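Local coordinates for protein pyridine nucleotide-disulphide oxidoreductase dimerisation region (Escherichia coli BL21, PDB 6KYY) that probably takes part in resistance to reactive chlorine stress, as a dimeric FAD-containing flavoprotein disulfide reductase that binds copper(II) in this crystal, at residues V62-A65 against Q66-T69; P261-S265 against L266-N270; I372-A375 against R376-N379. All blocks are in the same frame, centred on the assembly; numbering follows the deposited sequence.

The three contacts follow one another along the chain, each a local turn. Contact 1, at the end of helix 55-65, and contact 2, in the loop between strands 259-261 and 294-296, share the nucleotide-disulphide oxidoreductase region but lie on opposite sides of the chain's centre, their own centres about 39 Å apart. Contact 3, on helix 373-377 of the dimerisation region, has its centre about 18 Å from that of contact 1 and about 49 Å from that of contact 2. Contacts 1 and 3 join the subunits: His-63 packs on Val-377 of the second subunit, and helix 373-377 in turn meets its helices 55-65 and 71-94. Contact 2 lies beside the FAD, within one chain.

Contact 1: residues V62-A65 against Q66-T69; sequences VHDA and QQHT. With CU (copper (II) ion), chain Q.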
loop_
_atom_site.group_PDB
_atom_site.type_symbol
_atom_site.label_atom_id
_atom_site.label_comp_id
_atom_site.label_asym_id
_atom_site.label_seq_id
_atom_site.Cartn_x
_atom_site.Cartn_y
_atom_site.Cartn_z
ATOM N N VAL B 62 -13.282 -9.179 -1.728
ATOM C CA VAL B 62 -13.082 -8.357 -0.536
ATOM C C VAL B 62 -13.021 -6.881 -0.911
ATOM O O VAL B 62 -13.561 -6.023 -0.202
ATOM C CB VAL B 62 -11.818 -8.802 0.225
ATOM C CG1 VAL B 62 -11.621 -7.954 1.473
ATOM C CG2 VAL B 62 -11.915 -10.269 0.608
ATOM N N HIS B 63 -12.371 -6.562 -2.033
ATOM C CA HIS B 63 -12.317 -5.173 -2.479
ATOM C C HIS B 63 -13.702 -4.665 -2.858
ATOM O O HIS B 63 -14.035 -3.501 -2.599
ATOM C CB HIS B 63 -11.353 -5.034 -3.657
ATOM C CG HIS B 63 -11.228 -3.633 -4.170
ATOM N ND1 HIS B 63 -12.012 -3.142 -5.193
ATOM C CD2 HIS B 63 -10.414 -2.616 -3.800
ATOM C CE1 HIS B 63 -11.685 -1.885 -5.432
ATOM N NE2 HIS B 63 -10.718 -1.540 -4.601
ATOM N N ASP B 64 -14.525 -5.519 -3.471
ATOM C CA ASP B 64 -15.898 -5.131 -3.771
ATOM C C ASP B 64 -16.756 -5.139 -2.514
ATOM O O ASP B 64 -17.642 -4.291 -2.354
ATOM C CB ASP B 64 -16.489 -6.060 -4.830
ATOM C CG ASP B 64 -16.276 -5.548 -6.241
ATOM O OD1 ASP B 64 -15.971 -4.348 -6.399
ATOM O OD2 ASP B 64 -16.414 -6.346 -7.192
ATOM N N ALA B 65 -16.507 -6.090 -1.608
ATOM C CA ALA B 65 -17.273 -6.149 -0.368
ATOM C C ALA B 65 -17.019 -4.933 0.511
ATOM O O ALA B 65 -17.915 -4.504 1.246
ATOM C CB ALA B 65 -16.945 -7.433 0.392
ATOM N N GLN B 66 -15.812 -4.366 0.450
ATOM C CA GLN B 66 -15.520 -3.153 1.203
ATOM C C GLN B 66 -16.325 -1.961 0.706
ATOM O O GLN B 66 -16.551 -1.018 1.472
ATOM C CB GLN B 66 -14.026 -2.839 1.134
ATOM C CG GLN B 66 -13.165 -3.747 1.994
ATOM C CD GLN B 66 -11.682 -3.475 1.834
ATOM O OE1 GLN B 66 -11.279 -2.595 1.072
ATOM N NE2 GLN B 66 -10.860 -4.229 2.553
ATOM N N GLN B 67 -16.762 -1.982 -0.551
ATOM C CA GLN B 67 -17.583 -0.923 -1.121
ATOM C C GLN B 67 -19.076 -1.208 -1.003
ATOM O O GLN B 67 -19.881 -0.454 -1.560
ATOM C CB GLN B 67 -17.212 -0.701 -2.589
ATOM C CG GLN B 67 -16.013 0.211 -2.800
ATOM C CD GLN B 67 -15.491 0.170 -4.223
ATOM O OE1 GLN B 67 -15.809 -0.741 -4.986
ATOM N NE2 GLN B 67 -14.686 1.161 -4.587
ATOM N N HIS B 68 -19.456 -2.276 -0.298
ATOM C CA HIS B 68 -20.859 -2.652 -0.110
ATOM C C HIS B 68 -21.566 -2.851 -1.449
ATOM O O HIS B 68 -22.734 -2.496 -1.619
ATOM C CB HIS B 68 -21.595 -1.626 0.755
ATOM C CG HIS B 68 -20.873 -1.278 2.019
ATOM N ND1 HIS B 68 -20.687 -2.180 3.044
ATOM C CD2 HIS B 68 -20.285 -0.126 2.423
ATOM C CE1 HIS B 68 -20.019 -1.601 4.024
ATOM N NE2 HIS B 68 -19.763 -0.354 3.673
ATOM N N THR B 69 -20.845 -3.425 -2.408
ATOM C CA THR B 69 -21.389 -3.708 -3.726
ATOM C C THR B 69 -22.273 -4.952 -3.674
ATOM O O THR B 69 -22.057 -5.856 -2.861
ATOM C CB THR B 69 -20.245 -3.898 -4.731
ATOM O OG1 THR B 69 -19.510 -2.674 -4.849
ATOM C CG2 THR B 69 -20.759 -4.298 -6.109
HETATM CU CU CU Q . -18.233 0.453 5.546
#
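Gln-66 turns back over the last turn of helix 55-65 and lies across Val-62. Its backbone N gives the regular helical bond to Val-62 O (2.9 Å), while its CG passes close to Val-62 O as well. With CG beside its own backbone N (chi1 -74°) and the chain extended beyond, Gln-66 brings NE2 within 4.0 Å of Val-62 CG1. The polar tip is then held from outside the turn, NE2 being hydrogen-bonded to Thr-342. This is the close side of the contact: Val-62 and Ala-65 are buried against Met-183, Asn-186 and Phe-187, in and just after helix 175-186.

Beyond Ala-65 the chain leaves the helix in a type I beta turn, and the bonds fit a Schellman motif with His-68, at positive phi, as the C-prime residue. His-68 N reaches back to Ala-65 O at 3.1 Å, and Thr-69 N makes a longer, weak bond to Asp-64 O at 3.3 Å. Asp-64 O also accepts from Gln-67 N (3.1 Å), so two amides share one oxygen. The Asp-64 carboxylate is buried, and its OD2 forms a salt bridge with Arg-77 on helix 71-94; the positive partner would probably favour the ionised acid.

Toward the second subunit the fit within the turn is looser. Gln-67 crosses Asp-64 with its amide plane only 24° from that of the carboxylate, yet Gln-67 OE1 stays 3.9 Å from Asp-64 OD1, and the side chain packs instead on Gln-67 of the second subunit. His-63 likewise packs on Val-377 of that subunit. The solvent side belongs to His-68, exposed and directed away from the helix: copper sits in the plane of its ring, bound by NE2, while ND1 makes a weak hydrogen bond to Asn-186 O.

Contact 2: residues P261-S265 against L266-N270; sequences PATAS and LHPEN. With CU (copper (II) ion), chain P.
The imidazole of His-267 lies under the carbonyl oxygen of Ala-264, which stands 3.5 Å above the ring plane, over its centre. Chi1 of -66° places CG beside the backbone N of His-267, and that is what brings the ring back beneath this carbonyl. Ala-264 O also accepts a hydrogen bond from His-267 N at 3.2 Å, so one carbonyl meets both the backbone and the ring of a single residue. At the ring edge, in its plane, is Glu-269 OE1. A copper ion lies 2.5 Å from His-267 NE2, but it is modelled too close to ring carbon CE1, so the coordination geometry is doubtful.

The next layer is the turn that holds the histidine. Leu-266 N bonds to Thr-263 O at 2.9 Å; this and the bond from His-267 N to Ala-264 O are overlapping three-residue steps, and His-267 N adds a weak four-residue bond to Thr-263 O. Pro-268 follows, its CG resting 4.1 Å from Thr-263 CB.

Further out, the rest of the domain fixes this loop between strands 259-261 and 294-296. Ser-265 O is hydrogen-bonded to Gln-105 NE2, Leu-266 pairs through its backbone with Phe-108, and the side chain of Thr-263 is buried on Thr-281 and Val-300. Leu-266 is buried with its side chain about 4 Å from the bound FAD, while Ala-264 and Ser-265 are exposed.

If NE2 is indeed the copper ligand, it would probably carry no proton; Glu-269 OE1 at the ring edge, and Glu-107 touching the histidine, may give the surroundings a negative character.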
loop_
_atom_site.group_PDB
_atom_site.type_symbol
_atom_site.label_atom_id
_atom_site.label_comp_id
_atom_site.label_asym_id
_atom_site.label_seq_id
_atom_site.Cartn_x
_atom_site.Cartn_y
_atom_site.Cartn_z
ATOM N N PRO B 261 -1.411 -31.157 1.716
ATOM C CA PRO B 261 -0.848 -31.523 0.410
ATOM C C PRO B 261 -1.658 -32.610 -0.281
ATOM O O PRO B 261 -2.177 -33.529 0.357
ATOM C CB PRO B 261 0.561 -32.009 0.762
ATOM C CG PRO B 261 0.902 -31.269 2.005
ATOM C CD PRO B 261 -0.381 -31.119 2.770
ATOM N N ALA B 262 -1.772 -32.488 -1.601
ATOM C CA ALA B 262 -2.502 -33.444 -2.429
ATOM C C ALA B 262 -1.480 -34.357 -3.099
ATOM O O ALA B 262 -0.849 -33.980 -4.090
ATOM C CB ALA B 262 -3.372 -32.723 -3.455
ATOM N N THR B 263 -1.320 -35.561 -2.551
ATOM C CA THR B 263 -0.353 -36.525 -3.062
ATOM C C THR B 263 -0.919 -37.916 -3.299
ATOM O O THR B 263 -0.303 -38.680 -4.053
ATOM C CB THR B 263 0.838 -36.656 -2.101
ATOM O OG1 THR B 263 0.368 -36.620 -0.748
ATOM C CG2 THR B 263 1.825 -35.532 -2.322
ATOM N N ALA B 264 -2.052 -38.273 -2.689
ATOM C CA ALA B 264 -2.553 -39.641 -2.776
ATOM C C ALA B 264 -2.789 -40.057 -4.224
ATOM O O ALA B 264 -2.386 -41.148 -4.643
ATOM C CB ALA B 264 -3.837 -39.780 -1.959
ATOM N N SER B 265 -3.436 -39.193 -5.009
ATOM C CA SER B 265 -3.689 -39.508 -6.409
ATOM C C SER B 265 -2.440 -39.397 -7.274
ATOM O O SER B 265 -2.465 -39.847 -8.425
ATOM C CB SER B 265 -4.789 -38.601 -6.962
ATOM O OG SER B 265 -4.728 -37.310 -6.383
ATOM N N LEU B 266 -1.359 -38.807 -6.758
ATOM C CA LEU B 266 -0.094 -38.807 -7.482
ATOM C C LEU B 266 0.607 -40.154 -7.390
ATOM O O LEU B 266 1.391 -40.503 -8.281
ATOM C CB LEU B 266 0.823 -37.707 -6.943
ATOM C CG LEU B 266 1.285 -36.587 -7.879
ATOM C CD1 LEU B 266 2.381 -35.765 -7.216
ATOM C CD2 LEU B 266 1.765 -37.143 -9.212
ATOM N N HIS B 267 0.329 -40.920 -6.329
ATOM C CA HIS B 267 0.975 -42.193 -6.028
ATOM C C HIS B 267 2.490 -42.031 -6.023
ATOM O O HIS B 267 3.177 -42.584 -6.892
ATOM C CB HIS B 267 0.557 -43.269 -7.033
ATOM C CG HIS B 267 -0.889 -43.643 -6.953
ATOM N ND1 HIS B 267 -1.805 -43.277 -7.915
ATOM C CD2 HIS B 267 -1.579 -44.350 -6.026
ATOM C CE1 HIS B 267 -2.996 -43.742 -7.586
ATOM N NE2 HIS B 267 -2.888 -44.397 -6.443
ATOM N N PRO B 268 3.051 -41.289 -5.063
ATOM C CA PRO B 268 4.506 -41.072 -5.063
ATOM C C PRO B 268 5.295 -42.287 -4.614
ATOM O O PRO B 268 6.513 -42.326 -4.829
ATOM C CB PRO B 268 4.694 -39.895 -4.092
ATOM C CG PRO B 268 3.306 -39.518 -3.605
ATOM C CD PRO B 268 2.410 -40.672 -3.893
ATOM N N GLU B 269 4.639 -43.276 -4.000
ATOM C CA GLU B 269 5.340 -44.465 -3.531
ATOM C C GLU B 269 6.017 -45.213 -4.673
ATOM O O GLU B 269 7.089 -45.797 -4.482
ATOM C CB GLU B 269 4.363 -45.385 -2.796
ATOM C CG GLU B 269 3.101 -45.721 -3.585
ATOM C CD GLU B 269 1.987 -44.708 -3.384
ATOM O OE1 GLU B 269 0.925 -44.853 -4.027
ATOM O OE2 GLU B 269 2.172 -43.766 -2.585
ATOM N N ASN B 270 5.417 -45.196 -5.867
ATOM C CA ASN B 270 5.959 -45.925 -7.007
ATOM C C ASN B 270 7.269 -45.344 -7.521
ATOM O O ASN B 270 7.955 -46.011 -8.302
ATOM C CB ASN B 270 4.937 -45.957 -8.145
ATOM C CG ASN B 270 3.636 -46.622 -7.743
ATOM O OD1 ASN B 270 3.624 -47.557 -6.942
ATOM N ND2 ASN B 270 2.530 -46.142 -8.300
HETATM CU CU CU P . -5.072 -43.703 -7.322
#

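Contact 3: residues I372-A375 against R376-N379; sequences IPRA and RVMN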
loop_
_atom_site.group_PDB
_atom_site.type_symbol
_atom_site.label_atom_id
_atom_site.label_comp_id
_atom_site.label_asym_id
_atom_site.label_seq_id
_atom_site.Cartn_x
_atom_site.Cartn_y
_atom_site.Cartn_z
ATOM N N ILE B 372 -3.593 7.703 12.973
ATOM C CA ILE B 372 -2.979 7.757 11.649
ATOM C C ILE B 372 -3.899 8.578 10.747
ATOM O O ILE B 372 -4.967 8.079 10.355
ATOM C CB ILE B 372 -2.744 6.355 11.074
ATOM C CG1 ILE B 372 -1.988 5.486 12.082
ATOM C CG2 ILE B 372 -1.978 6.441 9.762
ATOM C CD1 ILE B 372 -1.643 4.110 11.561
ATOM N N PRO B 373 -3.535 9.813 10.390
ATOM C CA PRO B 373 -4.461 10.658 9.618
ATOM C C PRO B 373 -4.856 10.074 8.274
ATOM O O PRO B 373 -5.958 10.363 7.789
ATOM C CB PRO B 373 -3.679 11.969 9.455
ATOM C CG PRO B 373 -2.715 11.977 10.598
ATOM C CD PRO B 373 -2.317 10.542 10.782
ATOM N N ARG B 374 -3.999 9.260 7.653
ATOM C CA ARG B 374 -4.358 8.664 6.370
ATOM C C ARG B 374 -5.458 7.620 6.523
ATOM O O ARG B 374 -6.252 7.416 5.598
ATOM C CB ARG B 374 -3.123 8.054 5.711
ATOM C CG ARG B 374 -3.399 7.376 4.380
ATOM C CD ARG B 374 -3.401 8.375 3.231
ATOM N NE ARG B 374 -4.339 8.016 2.166
ATOM C CZ ARG B 374 -4.233 6.934 1.399
ATOM N NH1 ARG B 374 -5.138 6.701 0.459
ATOM N NH2 ARG B 374 -3.229 6.085 1.566
ATOM N N ALA B 375 -5.524 6.952 7.678
ATOM C CA ALA B 375 -6.626 6.031 7.927
ATOM C C ALA B 375 -7.957 6.766 8.004
ATOM O O ALA B 375 -8.990 6.219 7.601
ATOM C CB ALA B 375 -6.377 5.244 9.211
ATOM N N ARG B 376 -7.955 7.997 8.518
ATOM C CA ARG B 376 -9.162 8.814 8.483
ATOM C C ARG B 376 -9.467 9.295 7.070
ATOM O O ARG B 376 -10.639 9.449 6.708
ATOM C CB ARG B 376 -9.021 10.004 9.427
ATOM C CG ARG B 376 -10.217 10.218 10.331
ATOM C CD ARG B 376 -9.850 11.092 11.514
ATOM N NE ARG B 376 -9.372 10.303 12.645
ATOM C CZ ARG B 376 -10.166 9.703 13.524
ATOM N NH1 ARG B 376 -11.483 9.804 13.411
ATOM N NH2 ARG B 376 -9.642 9.007 14.525
ATOM N N VAL B 377 -8.430 9.539 6.267
ATOM C CA VAL B 377 -8.618 9.931 4.876
ATOM C C VAL B 377 -9.345 8.845 4.089
ATOM O O VAL B 377 -10.016 9.143 3.094
ATOM C CB VAL B 377 -7.243 10.277 4.253
ATOM C CG1 VAL B 377 -7.341 10.479 2.750
ATOM C CG2 VAL B 377 -6.662 11.520 4.912
ATOM N N MET B 378 -9.263 7.592 4.533
ATOM C CA MET B 378 -9.866 6.468 3.829
ATOM C C MET B 378 -11.110 5.925 4.525
ATOM O O MET B 378 -11.618 4.872 4.124
ATOM C CB MET B 378 -8.836 5.352 3.648
ATOM C CG MET B 378 -7.583 5.794 2.915
ATOM S SD MET B 378 -6.688 4.421 2.171
ATOM C CE MET B 378 -5.537 4.026 3.482
ATOM N N ASN B 379 -11.607 6.611 5.558
ATOM C CA ASN B 379 -12.823 6.209 6.276
ATOM C C ASN B 379 -12.708 4.796 6.848
ATOM O O ASN B 379 -13.617 3.976 6.708
ATOM C CB ASN B 379 -14.062 6.331 5.381
ATOM C CG ASN B 379 -15.361 6.327 6.172
ATOM O OD1 ASN B 379 -15.350 6.386 7.401
ATOM N ND2 ASN B 379 -16.485 6.258 5.468
#
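The guanidinium of Arg-374 carries Met-378 on one face and Val-377 at its edge. Met-378 SD sits above the plane, offset toward the rim and 3.2 Å from Arg-374 NH1, while the terminal CE of Met-378 reaches over to 3.6 Å from Arg-374 NH2. Val-377 CG1 comes in near the plane of the group, 3.9 Å from Arg-374 NE. The arginine gets there by starting with CG anti to its backbone nitrogen (chi1 179°) and then bending at chi2 and chi3, which folds the chain back along the helix; the methionine bends at chi3 to lay its thioether across the charged group. Pro-434 and Met-436 also touch Arg-374, and NH2 makes a long, weak ion pair with Glu-408 of the second subunit.

The other arginine, Arg-376, leads away from this cluster. Its NH2 is hydrogen-bonded to Ala-370 O, and the side chain makes a cation-pi contact with Phe-84 of the second subunit. The other branch of Val-377, CG2, lies against Pro-373 O.

Ile-372 stands at the N-cap, and Pro-373 opens the short helix with its side chain about 6 Å from that of His-433, the probable proton acceptor of the active site. A helical bond runs from Val-377 N to Pro-373 O at 3.0 Å. The helix then winds to its end: Met-378 N makes weak bonds to Arg-374 O and to Ala-375 O. Val-377 O is taken up by Arg-77 of the second subunit, the residue whose counterpart in this chain pairs with Asp-64. Asn-379, at positive phi, then turns the chain, with its N bonded to Arg-376 O (3.2 Å) and Asp-380 N to Ala-375 O: a Schellman motif closing a short helix at the dimer interface.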